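Local structure of iron-chelator utilization protein (Thermobifida fusca TM51, 4YHB) at residues 230-235 and 250-255; 145-150 and 222-227; 171-176 and 204-209. The protein probably uses its bound FAD to reduce the iron of ferric siderophores, helping to release iron imported through the fuscachelin system. One frame throughout, in Å; residues are numbered along the deposited sequence.

Contact 1 (230-235 and 250-255). With FAD (flavin-adenine dinucleotide), chain C.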
loop_
_atom_site.group_PDB
_atom_site.type_symbol
_atom_site.label_atom_id
_atom_site.label_comp_id
_atom_site.label_asym_id
_atom_site.label_seq_id
_atom_site.Cartn_x
_atom_site.Cartn_y
_atom_site.Cartn_z
ATOM N N ASP A 230 -4.511 1.839 14.813
ATOM C CA ASP A 230 -5.453 2.193 15.873
ATOM C C ASP A 230 -6.732 2.814 15.315
ATOM O O ASP A 230 -7.817 2.603 15.862
ATOM C CB ASP A 230 -4.800 3.140 16.884
ATOM C CG ASP A 230 -3.686 2.472 17.678
ATOM O OD1 ASP A 230 -3.689 1.224 17.795
ATOM O OD2 ASP A 230 -2.802 3.196 18.188
ATOM N N ALA A 231 -6.604 3.579 14.233
ATOM C CA ALA A 231 -7.759 4.141 13.547
ATOM C C ALA A 231 -8.645 3.046 12.981
ATOM O O ALA A 231 -9.858 3.210 12.884
ATOM C CB ALA A 231 -7.310 5.096 12.427
ATOM N N LEU A 232 -8.040 1.918 12.624
ATOM C CA LEU A 232 -8.774 0.835 11.978
ATOM C C LEU A 232 -9.496 -0.082 12.962
ATOM O O LEU A 232 -10.375 -0.841 12.560
ATOM C CB LEU A 232 -7.825 -0.012 11.115
ATOM C CG LEU A 232 -7.408 0.576 9.763
ATOM C CD1 LEU A 232 -6.457 -0.359 9.040
ATOM C CD2 LEU A 232 -8.606 0.836 8.897
ATOM N N LYS A 233 -9.116 -0.031 14.234
ATOM C CA LYS A 233 -9.715 -0.919 15.241
ATOM C C LYS A 233 -11.230 -0.720 15.390
ATOM O O LYS A 233 -11.974 -1.698 15.400
ATOM C CB LYS A 233 -9.034 -0.745 16.600
ATOM C CG LYS A 233 -7.698 -1.451 16.723
ATOM C CD LYS A 233 -7.070 -1.193 18.084
ATOM C CE LYS A 233 -5.587 -1.553 18.098
ATOM N NZ LYS A 233 -4.936 -1.183 19.395
ATOM N N PRO A 234 -11.701 0.541 15.488
ATOM C CA PRO A 234 -13.153 0.701 15.547
ATOM C C PRO A 234 -13.850 0.360 14.237
ATOM O O PRO A 234 -15.028 0.029 14.288
ATOM C CB PRO A 234 -13.324 2.181 15.862
ATOM C CG PRO A 234 -12.084 2.815 15.384
ATOM C CD PRO A 234 -11.023 1.828 15.719
ATOM N N ILE A 235 -13.156 0.461 13.099
ATOM C CA ILE A 235 -13.727 0.103 11.806
ATOM C C ILE A 235 -13.942 -1.402 11.727
ATOM O O ILE A 235 -14.986 -1.868 11.271
ATOM C CB ILE A 235 -12.809 0.582 10.627
ATOM C CG1 ILE A 235 -12.828 2.108 10.535
ATOM C CG2 ILE A 235 -13.257 -0.019 9.289
ATOM C CD1 ILE A 235 -11.836 2.701 9.549
ATOM N N PHE A 250 -15.048 -8.580 4.378
ATOM C CA PHE A 250 -14.137 -7.455 4.513
ATOM C C PHE A 250 -12.702 -7.863 4.772
ATOM O O PHE A 250 -12.400 -9.020 5.062
ATOM C CB PHE A 250 -14.599 -6.521 5.635
ATOM C CG PHE A 250 -14.448 -7.100 7.019
ATOM C CD1 PHE A 250 -13.280 -6.917 7.742
ATOM C CD2 PHE A 250 -15.483 -7.821 7.599
ATOM C CE1 PHE A 250 -13.144 -7.451 9.015
ATOM C CE2 PHE A 250 -15.356 -8.354 8.863
ATOM C CZ PHE A 250 -14.187 -8.169 9.577
ATOM N N GLU A 251 -11.825 -6.877 4.653
ATOM C CA GLU A 251 -10.444 -6.989 5.073
ATOM C C GLU A 251 -10.078 -5.658 5.708
ATOM O O GLU A 251 -10.427 -4.602 5.177
ATOM C CB GLU A 251 -9.534 -7.311 3.889
ATOM C CG GLU A 251 -8.357 -8.171 4.243
ATOM C CD GLU A 251 -8.758 -9.595 4.551
ATOM O OE1 GLU A 251 -9.057 -9.882 5.732
ATOM O OE2 GLU A 251 -8.755 -10.427 3.613
ATOM N N VAL A 252 -9.405 -5.704 6.849
ATOM C CA VAL A 252 -8.948 -4.486 7.510
ATOM C C VAL A 252 -7.485 -4.675 7.870
ATOM O O VAL A 252 -7.146 -5.571 8.642
ATOM C CB VAL A 252 -9.766 -4.170 8.767
ATOM C CG1 VAL A 252 -9.103 -3.061 9.563
ATOM C CG2 VAL A 252 -11.180 -3.784 8.388
ATOM N N ASP A 253 -6.617 -3.849 7.294
ATOM C CA ASP A 253 -5.177 -4.106 7.373
ATOM C C ASP A 253 -4.459 -2.855 7.856
ATOM O O ASP A 253 -4.447 -1.826 7.171
ATOM C CB ASP A 253 -4.641 -4.559 6.004
ATOM C CG ASP A 253 -3.333 -5.356 6.104
ATOM O OD1 ASP A 253 -2.724 -5.390 7.191
ATOM O OD2 ASP A 253 -2.909 -5.948 5.087
ATOM N N GLY A 254 -3.888 -2.935 9.049
ATOM C CA GLY A 254 -3.099 -1.845 9.589
ATOM C C GLY A 254 -1.731 -1.769 8.931
ATOM O O GLY A 254 -0.916 -2.678 9.096
ATOM N N TYR A 255 -1.467 -0.669 8.221
ATOM C CA TYR A 255 -0.228 -0.505 7.451
ATOM C C TYR A 255 0.899 0.163 8.245
ATOM O O TYR A 255 2.082 0.017 7.943
ATOM C CB TYR A 255 -0.515 0.300 6.177
ATOM C CG TYR A 255 -1.013 -0.549 5.024
ATOM C CD1 TYR A 255 -1.463 -1.851 5.233
ATOM C CD2 TYR A 255 -0.993 -0.069 3.722
ATOM C CE1 TYR A 255 -1.904 -2.641 4.178
ATOM C CE2 TYR A 255 -1.438 -0.857 2.655
ATOM C CZ TYR A 255 -1.895 -2.131 2.893
ATOM O OH TYR A 255 -2.327 -2.910 1.845
HETATM P PA FAD C . 9.295 4.081 10.292
HETATM O O1A FAD C . 10.757 3.922 10.729
HETATM O O2A FAD C . 8.587 2.685 10.108
HETATM O O5B FAD C . 8.496 4.798 11.493
HETATM C C5B FAD C . 9.051 5.874 12.160
HETATM C C4B FAD C . 7.923 6.751 12.739
HETATM O O4B FAD C . 7.189 7.396 11.734
HETATM C C3B FAD C . 6.957 5.988 13.542
HETATM O O3B FAD C . 6.621 6.799 14.621
HETATM C C2B FAD C . 5.838 5.812 12.678
HETATM O O2B FAD C . 4.583 5.773 13.348
HETATM C C1B FAD C . 5.857 7.016 11.834
HETATM N N9A FAD C . 5.333 6.840 10.486
HETATM C C8A FAD C . 5.512 5.774 9.677
HETATM N N7A FAD C . 4.887 6.007 8.514
HETATM C C5A FAD C . 4.344 7.245 8.572
HETATM C C6A FAD C . 3.593 8.021 7.689
HETATM N N6A FAD C . 3.283 7.520 6.396
HETATM N N1A FAD C . 3.180 9.243 8.064
HETATM C C2A FAD C . 3.479 9.729 9.288
HETATM N N3A FAD C . 4.196 9.012 10.159
HETATM C C4A FAD C . 4.621 7.773 9.826
HETATM N N1 FAD C . 3.508 3.336 2.733
HETATM C C2 FAD C . 3.618 4.104 1.648
HETATM O O2 FAD C . 3.986 5.263 1.758
HETATM N N3 FAD C . 3.317 3.554 0.432
HETATM C C4 FAD C . 2.916 2.271 0.306
HETATM O O4 FAD C . 2.670 1.836 -0.811
HETATM C C4X FAD C . 2.783 1.448 1.426
HETATM N N5 FAD C . 2.371 0.130 1.359
HETATM C C5X FAD C . 2.285 -0.611 2.489
HETATM C C6 FAD C . 1.876 -1.947 2.425
HETATM C C7 FAD C . 1.794 -2.642 3.458
HETATM C C7M FAD C . 1.332 -4.098 3.259
HETATM C C8 FAD C . 2.051 -2.289 4.620
HETATM C C8M FAD C . 1.920 -3.162 5.836
HETATM C C9 FAD C . 2.467 -1.007 4.860
HETATM C C9A FAD C . 2.647 0.048 3.769
HETATM N N10 FAD C . 3.027 1.315 3.808
HETATM C C10 FAD C . 3.104 2.040 2.671
HETATM C "C1'" FAD C . 3.356 1.939 5.108
HETATM C "C2'" FAD C . 4.824 1.931 5.404
HETATM O "O2'" FAD C . 5.274 0.636 5.462
HETATM C "C3'" FAD C . 5.048 2.679 6.765
HETATM O "O3'" FAD C . 4.496 3.951 6.630
HETATM C "C4'" FAD C . 6.465 2.687 7.271
HETATM O "O4'" FAD C . 6.476 2.911 8.616
HETATM C "C5'" FAD C . 7.339 3.776 6.626
HETATM O "O5'" FAD C . 8.716 3.567 6.823
HETATM P P FAD C . 9.500 4.720 7.569
HETATM O O1P FAD C . 10.927 4.135 7.659
HETATM O O2P FAD C . 9.128 6.008 6.786
HETATM O O3P FAD C . 9.295 5.130 9.081
#

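Contact 2 (145-150 and 222-227). With FAD (flavin-adenine dinucleotide), chain C.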
loop_
_atom_site.group_PDB
_atom_site.type_symbol
_atom_site.label_atom_id
_atom_site.label_comp_id
_atom_site.label_asym_id
_atom_site.label_seq_id
_atom_site.Cartn_x
_atom_site.Cartn_y
_atom_site.Cartn_z
ATOM N N LEU A 145 -14.114 1.169 -0.207
ATOM C CA LEU A 145 -12.685 1.290 0.098
ATOM C C LEU A 145 -12.383 2.471 1.014
ATOM O O LEU A 145 -12.822 3.595 0.762
ATOM C CB LEU A 145 -11.893 1.430 -1.197
ATOM C CG LEU A 145 -12.163 0.366 -2.257
ATOM C CD1 LEU A 145 -11.704 0.867 -3.596
ATOM C CD2 LEU A 145 -11.432 -0.914 -1.912
ATOM N N LEU A 146 -11.646 2.206 2.084
ATOM C CA LEU A 146 -11.207 3.239 3.014
ATOM C C LEU A 146 -9.684 3.187 3.110
ATOM O O LEU A 146 -9.088 2.102 3.198
ATOM C CB LEU A 146 -11.853 3.048 4.390
ATOM C CG LEU A 146 -13.385 2.965 4.387
ATOM C CD1 LEU A 146 -13.839 1.542 4.627
ATOM C CD2 LEU A 146 -13.977 3.893 5.428
ATOM N N ALA A 147 -9.039 4.347 3.053
ATOM C CA ALA A 147 -7.582 4.368 3.056
ATOM C C ALA A 147 -7.059 5.732 3.457
ATOM O O ALA A 147 -7.587 6.749 3.015
ATOM C CB ALA A 147 -7.033 3.983 1.669
ATOM N N ASP A 148 -6.030 5.759 4.303
ATOM C CA ASP A 148 -5.252 6.985 4.460
ATOM C C ASP A 148 -4.122 6.911 3.427
ATOM O O ASP A 148 -4.126 6.000 2.596
ATOM C CB ASP A 148 -4.765 7.162 5.916
ATOM C CG ASP A 148 -3.594 6.240 6.308
ATOM O OD1 ASP A 148 -3.152 5.351 5.537
ATOM O OD2 ASP A 148 -3.109 6.425 7.444
ATOM N N GLU A 149 -3.156 7.829 3.453
ATOM C CA GLU A 149 -2.213 7.910 2.331
ATOM C C GLU A 149 -1.295 6.674 2.180
ATOM O O GLU A 149 -0.817 6.396 1.082
ATOM C CB GLU A 149 -1.358 9.186 2.431
ATOM C CG GLU A 149 -0.679 9.407 3.788
ATOM C CD GLU A 149 -1.492 10.318 4.716
ATOM O OE1 GLU A 149 -2.711 10.101 4.846
ATOM O OE2 GLU A 149 -0.907 11.255 5.309
ATOM N N THR A 150 -1.059 5.927 3.250
ATOM C CA THR A 150 -0.191 4.738 3.145
ATOM C C THR A 150 -0.870 3.598 2.405
ATOM O O THR A 150 -0.202 2.746 1.803
ATOM C CB THR A 150 0.245 4.192 4.519
ATOM O OG1 THR A 150 -0.907 3.757 5.261
ATOM C CG2 THR A 150 1.006 5.244 5.309
ATOM N N PHE A 222 -18.039 -5.867 -0.832
ATOM C CA PHE A 222 -16.781 -6.118 -0.142
ATOM C C PHE A 222 -16.190 -4.816 0.405
ATOM O O PHE A 222 -16.067 -3.828 -0.320
ATOM C CB PHE A 222 -15.781 -6.810 -1.055
ATOM C CG PHE A 222 -14.606 -7.391 -0.314
ATOM C CD1 PHE A 222 -13.472 -6.624 -0.077
ATOM C CD2 PHE A 222 -14.652 -8.685 0.179
ATOM C CE1 PHE A 222 -12.391 -7.153 0.621
ATOM C CE2 PHE A 222 -13.579 -9.223 0.880
ATOM C CZ PHE A 222 -12.449 -8.458 1.100
ATOM N N VAL A 223 -15.852 -4.825 1.692
ATOM C CA VAL A 223 -15.303 -3.648 2.362
ATOM C C VAL A 223 -13.808 -3.835 2.591
ATOM O O VAL A 223 -13.385 -4.835 3.169
ATOM C CB VAL A 223 -15.990 -3.383 3.712
ATOM C CG1 VAL A 223 -15.420 -2.117 4.358
ATOM C CG2 VAL A 223 -17.505 -3.272 3.532
ATOM N N TRP A 224 -13.005 -2.885 2.125
ATOM C CA TRP A 224 -11.552 -2.969 2.317
ATOM C C TRP A 224 -11.060 -1.681 2.953
ATOM O O TRP A 224 -11.342 -0.591 2.455
ATOM C CB TRP A 224 -10.822 -3.214 0.993
ATOM C CG TRP A 224 -9.323 -3.492 1.156
ATOM C CD1 TRP A 224 -8.728 -4.717 1.262
ATOM C CD2 TRP A 224 -8.256 -2.524 1.219
ATOM N NE1 TRP A 224 -7.360 -4.579 1.386
ATOM C CE2 TRP A 224 -7.044 -3.245 1.366
ATOM C CE3 TRP A 224 -8.206 -1.124 1.174
ATOM C CZ2 TRP A 224 -5.798 -2.613 1.458
ATOM C CZ3 TRP A 224 -6.956 -0.490 1.270
ATOM C CH2 TRP A 224 -5.770 -1.243 1.406
ATOM N N ALA A 225 -10.340 -1.804 4.061
ATOM C CA ALA A 225 -9.807 -0.626 4.738
ATOM C C ALA A 225 -8.336 -0.852 5.070
ATOM O O ALA A 225 -7.954 -1.934 5.520
ATOM C CB ALA A 225 -10.599 -0.314 5.994
ATOM N N GLY A 226 -7.520 0.175 4.845
ATOM C CA GLY A 226 -6.103 0.116 5.153
ATOM C C GLY A 226 -5.665 1.470 5.680
ATOM O O GLY A 226 -6.195 2.500 5.293
ATOM N N GLY A 227 -4.694 1.475 6.571
ATOM C CA GLY A 227 -4.229 2.724 7.140
ATOM C C GLY A 227 -3.683 2.515 8.533
ATOM O O GLY A 227 -3.149 1.444 8.837
HETATM P PA FAD C . 9.295 4.081 10.292
HETATM O O1A FAD C . 10.757 3.922 10.729
HETATM O O2A FAD C . 8.587 2.685 10.108
HETATM O O5B FAD C . 8.496 4.798 11.493
HETATM C C5B FAD C . 9.051 5.874 12.160
HETATM C C4B FAD C . 7.923 6.751 12.739
HETATM O O4B FAD C . 7.189 7.396 11.734
HETATM C C3B FAD C . 6.957 5.988 13.542
HETATM O O3B FAD C . 6.621 6.799 14.621
HETATM C C2B FAD C . 5.838 5.812 12.678
HETATM O O2B FAD C . 4.583 5.773 13.348
HETATM C C1B FAD C . 5.857 7.016 11.834
HETATM N N9A FAD C . 5.333 6.840 10.486
HETATM C C8A FAD C . 5.512 5.774 9.677
HETATM N N7A FAD C . 4.887 6.007 8.514
HETATM C C5A FAD C . 4.344 7.245 8.572
HETATM C C6A FAD C . 3.593 8.021 7.689
HETATM N N6A FAD C . 3.283 7.520 6.396
HETATM N N1A FAD C . 3.180 9.243 8.064
HETATM C C2A FAD C . 3.479 9.729 9.288
HETATM N N3A FAD C . 4.196 9.012 10.159
HETATM C C4A FAD C . 4.621 7.773 9.826
HETATM N N1 FAD C . 3.508 3.336 2.733
HETATM C C2 FAD C . 3.618 4.104 1.648
HETATM O O2 FAD C . 3.986 5.263 1.758
HETATM N N3 FAD C . 3.317 3.554 0.432
HETATM C C4 FAD C . 2.916 2.271 0.306
HETATM O O4 FAD C . 2.670 1.836 -0.811
HETATM C C4X FAD C . 2.783 1.448 1.426
HETATM N N5 FAD C . 2.371 0.130 1.359
HETATM C C5X FAD C . 2.285 -0.611 2.489
HETATM C C6 FAD C . 1.876 -1.947 2.425
HETATM C C7 FAD C . 1.794 -2.642 3.458
HETATM C C7M FAD C . 1.332 -4.098 3.259
HETATM C C8 FAD C . 2.051 -2.289 4.620
HETATM C C8M FAD C . 1.920 -3.162 5.836
HETATM C C9 FAD C . 2.467 -1.007 4.860
HETATM C C9A FAD C . 2.647 0.048 3.769
HETATM N N10 FAD C . 3.027 1.315 3.808
HETATM C C10 FAD C . 3.104 2.040 2.671
HETATM C "C1'" FAD C . 3.356 1.939 5.108
HETATM C "C2'" FAD C . 4.824 1.931 5.404
HETATM O "O2'" FAD C . 5.274 0.636 5.462
HETATM C "C3'" FAD C . 5.048 2.679 6.765
HETATM O "O3'" FAD C . 4.496 3.951 6.630
HETATM C "C4'" FAD C . 6.465 2.687 7.271
HETATM O "O4'" FAD C . 6.476 2.911 8.616
HETATM C "C5'" FAD C . 7.339 3.776 6.626
HETATM O "O5'" FAD C . 8.716 3.567 6.823
HETATM P P FAD C . 9.500 4.720 7.569
HETATM O O1P FAD C . 10.927 4.135 7.659
HETATM O O2P FAD C . 9.128 6.008 6.786
HETATM O O3P FAD C . 9.295 5.130 9.081
#

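Contact 3 (171-176 and 204-209)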
loop_
_atom_site.group_PDB
_atom_site.type_symbol
_atom_site.label_atom_id
_atom_site.label_comp_id
_atom_site.label_asym_id
_atom_site.label_seq_id
_atom_site.Cartn_x
_atom_site.Cartn_y
_atom_site.Cartn_z
ATOM N N PHE A 171 -13.467 6.319 0.421
ATOM C CA PHE A 171 -13.142 7.417 1.313
ATOM C C PHE A 171 -11.629 7.425 1.531
ATOM O O PHE A 171 -11.077 6.506 2.105
ATOM C CB PHE A 171 -13.885 7.279 2.636
ATOM C CG PHE A 171 -15.377 7.362 2.497
ATOM C CD1 PHE A 171 -16.004 8.592 2.353
ATOM C CD2 PHE A 171 -16.150 6.217 2.492
ATOM C CE1 PHE A 171 -17.385 8.682 2.218
ATOM C CE2 PHE A 171 -17.537 6.298 2.358
ATOM C CZ PHE A 171 -18.150 7.530 2.216
ATOM N N PHE A 172 -10.966 8.459 1.038
ATOM C CA PHE A 172 -9.517 8.556 1.142
ATOM C C PHE A 172 -9.138 9.738 2.030
ATOM O O PHE A 172 -9.458 10.886 1.710
ATOM C CB PHE A 172 -8.904 8.712 -0.248
ATOM C CG PHE A 172 -9.137 7.537 -1.149
ATOM C CD1 PHE A 172 -9.122 6.245 -0.643
ATOM C CD2 PHE A 172 -9.368 7.720 -2.507
ATOM C CE1 PHE A 172 -9.331 5.144 -1.479
ATOM C CE2 PHE A 172 -9.575 6.623 -3.351
ATOM C CZ PHE A 172 -9.553 5.339 -2.833
ATOM N N GLU A 173 -8.490 9.454 3.153
ATOM C CA GLU A 173 -8.003 10.494 4.047
ATOM C C GLU A 173 -6.630 10.969 3.602
ATOM O O GLU A 173 -5.702 10.169 3.488
ATOM C CB GLU A 173 -7.931 9.977 5.477
ATOM C CG GLU A 173 -7.327 10.951 6.480
ATOM C CD GLU A 173 -6.865 10.228 7.729
ATOM O OE1 GLU A 173 -7.529 9.234 8.098
ATOM O OE2 GLU A 173 -5.835 10.625 8.325
ATOM N N VAL A 174 -6.503 12.262 3.340
ATOM C CA VAL A 174 -5.226 12.841 2.922
ATOM C C VAL A 174 -5.022 14.136 3.700
ATOM O O VAL A 174 -5.936 14.588 4.403
ATOM C CB VAL A 174 -5.177 13.115 1.390
ATOM C CG1 VAL A 174 -5.192 11.802 0.600
ATOM C CG2 VAL A 174 -6.348 14.033 0.963
ATOM N N ALA A 175 -3.843 14.739 3.566
ATOM C CA ALA A 175 -3.490 15.905 4.376
ATOM C C ALA A 175 -4.374 17.106 4.082
ATOM O O ALA A 175 -4.770 17.818 5.006
ATOM C CB ALA A 175 -2.028 16.275 4.163
ATOM N N ASP A 176 -4.663 17.327 2.799
ATOM C CA ASP A 176 -5.420 18.496 2.342
ATOM C C ASP A 176 -5.778 18.322 0.875
ATOM O O ASP A 176 -5.419 17.298 0.271
ATOM C CB ASP A 176 -4.629 19.797 2.551
ATOM C CG ASP A 176 -3.253 19.786 1.876
ATOM O OD1 ASP A 176 -3.139 19.370 0.700
ATOM O OD2 ASP A 176 -2.275 20.211 2.533
ATOM N N THR A 204 -6.845 11.372 13.561
ATOM C CA THR A 204 -8.261 11.658 13.341
ATOM C C THR A 204 -9.091 10.382 13.215
ATOM O O THR A 204 -8.553 9.301 13.011
ATOM C CB THR A 204 -8.499 12.489 12.073
ATOM O OG1 THR A 204 -8.527 11.622 10.935
ATOM C CG2 THR A 204 -7.427 13.560 11.895
ATOM N N ASP A 205 -10.407 10.514 13.306
ATOM C CA ASP A 205 -11.290 9.381 13.052
ATOM C C ASP A 205 -12.110 9.593 11.784
ATOM O O ASP A 205 -13.246 9.117 11.683
ATOM C CB ASP A 205 -12.214 9.141 14.251
ATOM C CG ASP A 205 -12.960 10.395 14.675
ATOM O OD1 ASP A 205 -13.696 10.331 15.686
ATOM O OD2 ASP A 205 -12.807 11.449 14.008
ATOM N N LEU A 206 -11.530 10.302 10.816
ATOM C CA LEU A 206 -12.241 10.667 9.582
ATOM C C LEU A 206 -12.771 9.462 8.810
ATOM O O LEU A 206 -13.877 9.505 8.280
ATOM C CB LEU A 206 -11.329 11.493 8.660
ATOM C CG LEU A 206 -11.104 12.965 9.014
ATOM C CD1 LEU A 206 -9.908 13.522 8.233
ATOM C CD2 LEU A 206 -12.357 13.777 8.726
ATOM N N LEU A 207 -11.991 8.383 8.748
ATOM C CA LEU A 207 -12.432 7.196 8.018
ATOM C C LEU A 207 -13.614 6.509 8.705
ATOM O O LEU A 207 -14.588 6.126 8.051
ATOM C CB LEU A 207 -11.280 6.195 7.853
ATOM C CG LEU A 207 -10.165 6.667 6.920
ATOM C CD1 LEU A 207 -9.052 5.626 6.830
ATOM C CD2 LEU A 207 -10.720 6.961 5.554
ATOM N N LEU A 208 -13.509 6.339 10.020
ATOM C CA LEU A 208 -14.584 5.743 10.806
ATOM C C LEU A 208 -15.869 6.557 10.666
ATOM O O LEU A 208 -16.949 6.007 10.447
ATOM C CB LEU A 208 -14.183 5.655 12.278
ATOM C CG LEU A 208 -15.261 5.176 13.254
ATOM C CD1 LEU A 208 -15.633 3.722 12.980
ATOM C CD2 LEU A 208 -14.789 5.359 14.682
ATOM N N ARG A 209 -15.738 7.874 10.777
ATOM C CA ARG A 209 -16.889 8.769 10.686
ATOM C C ARG A 209 -17.568 8.663 9.328
ATOM O O ARG A 209 -18.791 8.649 9.254
ATOM C CB ARG A 209 -16.470 10.214 10.949
ATOM C CG ARG A 209 -16.142 10.501 12.405
ATOM C CD ARG A 209 -15.782 11.975 12.600
ATOM N NE ARG A 209 -15.292 12.234 13.950
ATOM C CZ ARG A 209 -16.072 12.516 14.989
ATOM N NH1 ARG A 209 -17.388 12.586 14.835
ATOM N NH2 ARG A 209 -15.533 12.734 16.182
HETATM O O HOH W 1 -9.106 8.112 10.074
HETATM O O HOH W 2 -6.021 10.265 10.914
#

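Contact 1 (230-235 and 250-255)
The methyl CD1 of L232 is pressed onto the backbone of the strand, 3.1 Å from D253 O and 3.6 Å from G254 N, a short approach for a methyl group. Behind it L232 CB meets V252 CG1 at 3.7 Å, the two side chains sliding past each other in opposite directions. V252 turns CG1 toward L232 by setting it anti to the backbone N (chi1 169°), while CG2 faces the more distant CG2 of I235. Helix segment 230-235 runs antiparallel (166°) to strand segment 250-255, their axes 8.2 Å apart, as helix and second strand of the beta-alpha-beta unit 221-226, 229-241, 250-256. K233 NZ, on a part of the helix facing away, makes a salt bridge to D230 OD1, which R257 also grips. Beyond the contact the strand leads to the flavin: FAD C7 stands 3.5 Å above the centre of the Y255 ring. CB of D253 points away from the helix, and OD1 is hydrogen-bonded to H265, a zinc ligand. The helix meets the strand mainly through apolar contact, with a weak bond from R236 to V252 O, while D253 probably steadies H265 from the second shell and Y255 faces the flavin.

Contact 2 (145-150 and 222-227)
L146 N donates to W224 O at 2.8 Å and G226 N returns a bond to L146 O at 3.0 Å, joining two parallel strands whose segment axes lie 5° apart; D148 N to G226 O adds a weak third bond. These are inner strands of the five-stranded parallel sheet of a Rossmann-like domain, as in ferredoxin reductase relatives. On the face that carries L145, A147 and W224, CD2 of L145 packs on W224 CB at 3.8 Å, and A147 CB lies at the edge of the indole near CZ3; helix 152-161 covers this side. On the other face L146 CB meets A225 CB at 3.9 Å, and L146 CD1 reaches V223 CG1. A CB on G226 would run into W224 CH2, and the backbone angles of G227 (phi 151°) likewise call for glycine. Further on, D148 holds the turn toward the flavin. Its CG, set between the backbone N and the carbonyl carbon (chi1 75°), lies beside G227 CA, which OD1 meets at 3.3 Å; OD2 is taken by W256. OD1 closes an Asx turn with T150 N and, through its syn lone pair, accepts from T150 OG1 at 2.8 Å; T150 O lies 3.3 Å from FAD C4X.

Contact 3 (171-176 and 204-209)
L207 fills the tight half of this contact, its CD2 lying 3.5 Å from F171 O and close to the CB atoms of both F171 and E173. The E173 side chain extends over the start of the helix, with CG anti to the backbone N (chi1 175°), and crosses L206 and L207 at about a right angle. Its CG touches L206 CD1 at 4.0 Å, while CG of L207 sits beside OE1. On its other side L207 meets I235, which ties this patch into the apolar layer between the sheet and helices 206-212 and 229-241. Strand 167-174 lies next to 142-147 in the parallel sheet, and helix 206-212 belongs to the connection that carries the chain from edge strand 190-195 across to strand 221-226, the crossover that divides a Rossmann-like sheet into two halves. Toward T204 the contact turns wet. One water donates to E173 OE1 at 2.8 Å and to T204 O, and accepts from L207 N; a second donates to E173 OE2 at 2.6 Å and accepts from T204 N. The carboxylate thus reaches the first turn of the helix through water, while R196 makes a salt bridge with OE2. An alanine in place of E173 would probably leave both waters without their carboxylate mate, take one acidic partner from R196 and open a gap beside L206 CD1. T204 OG1 meanwhile accepts from L206 N at 3.3 Å in a nearly straight bond (169°), an ST turn that starts the helix. D205 occupies the N-cap position but makes no capping bond with its side chain; its OD2 turns instead to the NE of exposed R209, 2.6 Å away, which approaches from above the carboxylate plane.

In the fold
From the N terminus, the chain first passes through the FAD-binding barrel and then enters the parallel sheet with strand 142-147, which carries the first segment of contact 2. Before that contact closes at 222-227, contact 3 opens at 171-176 and closes at 204-209, so it is nested inside the long loop. Contact 1 follows in series, its shorter loop running from 230-235 to 250-255. Backbone bonds link the sheet segments: L145 O to F171 N on one flank of contact 2, D253 N to A225 O on the other. On one side of the sheet the helices of contacts 1 and 3 also touch, through P234 and L208. Contacts 1 and 2 both reach FAD.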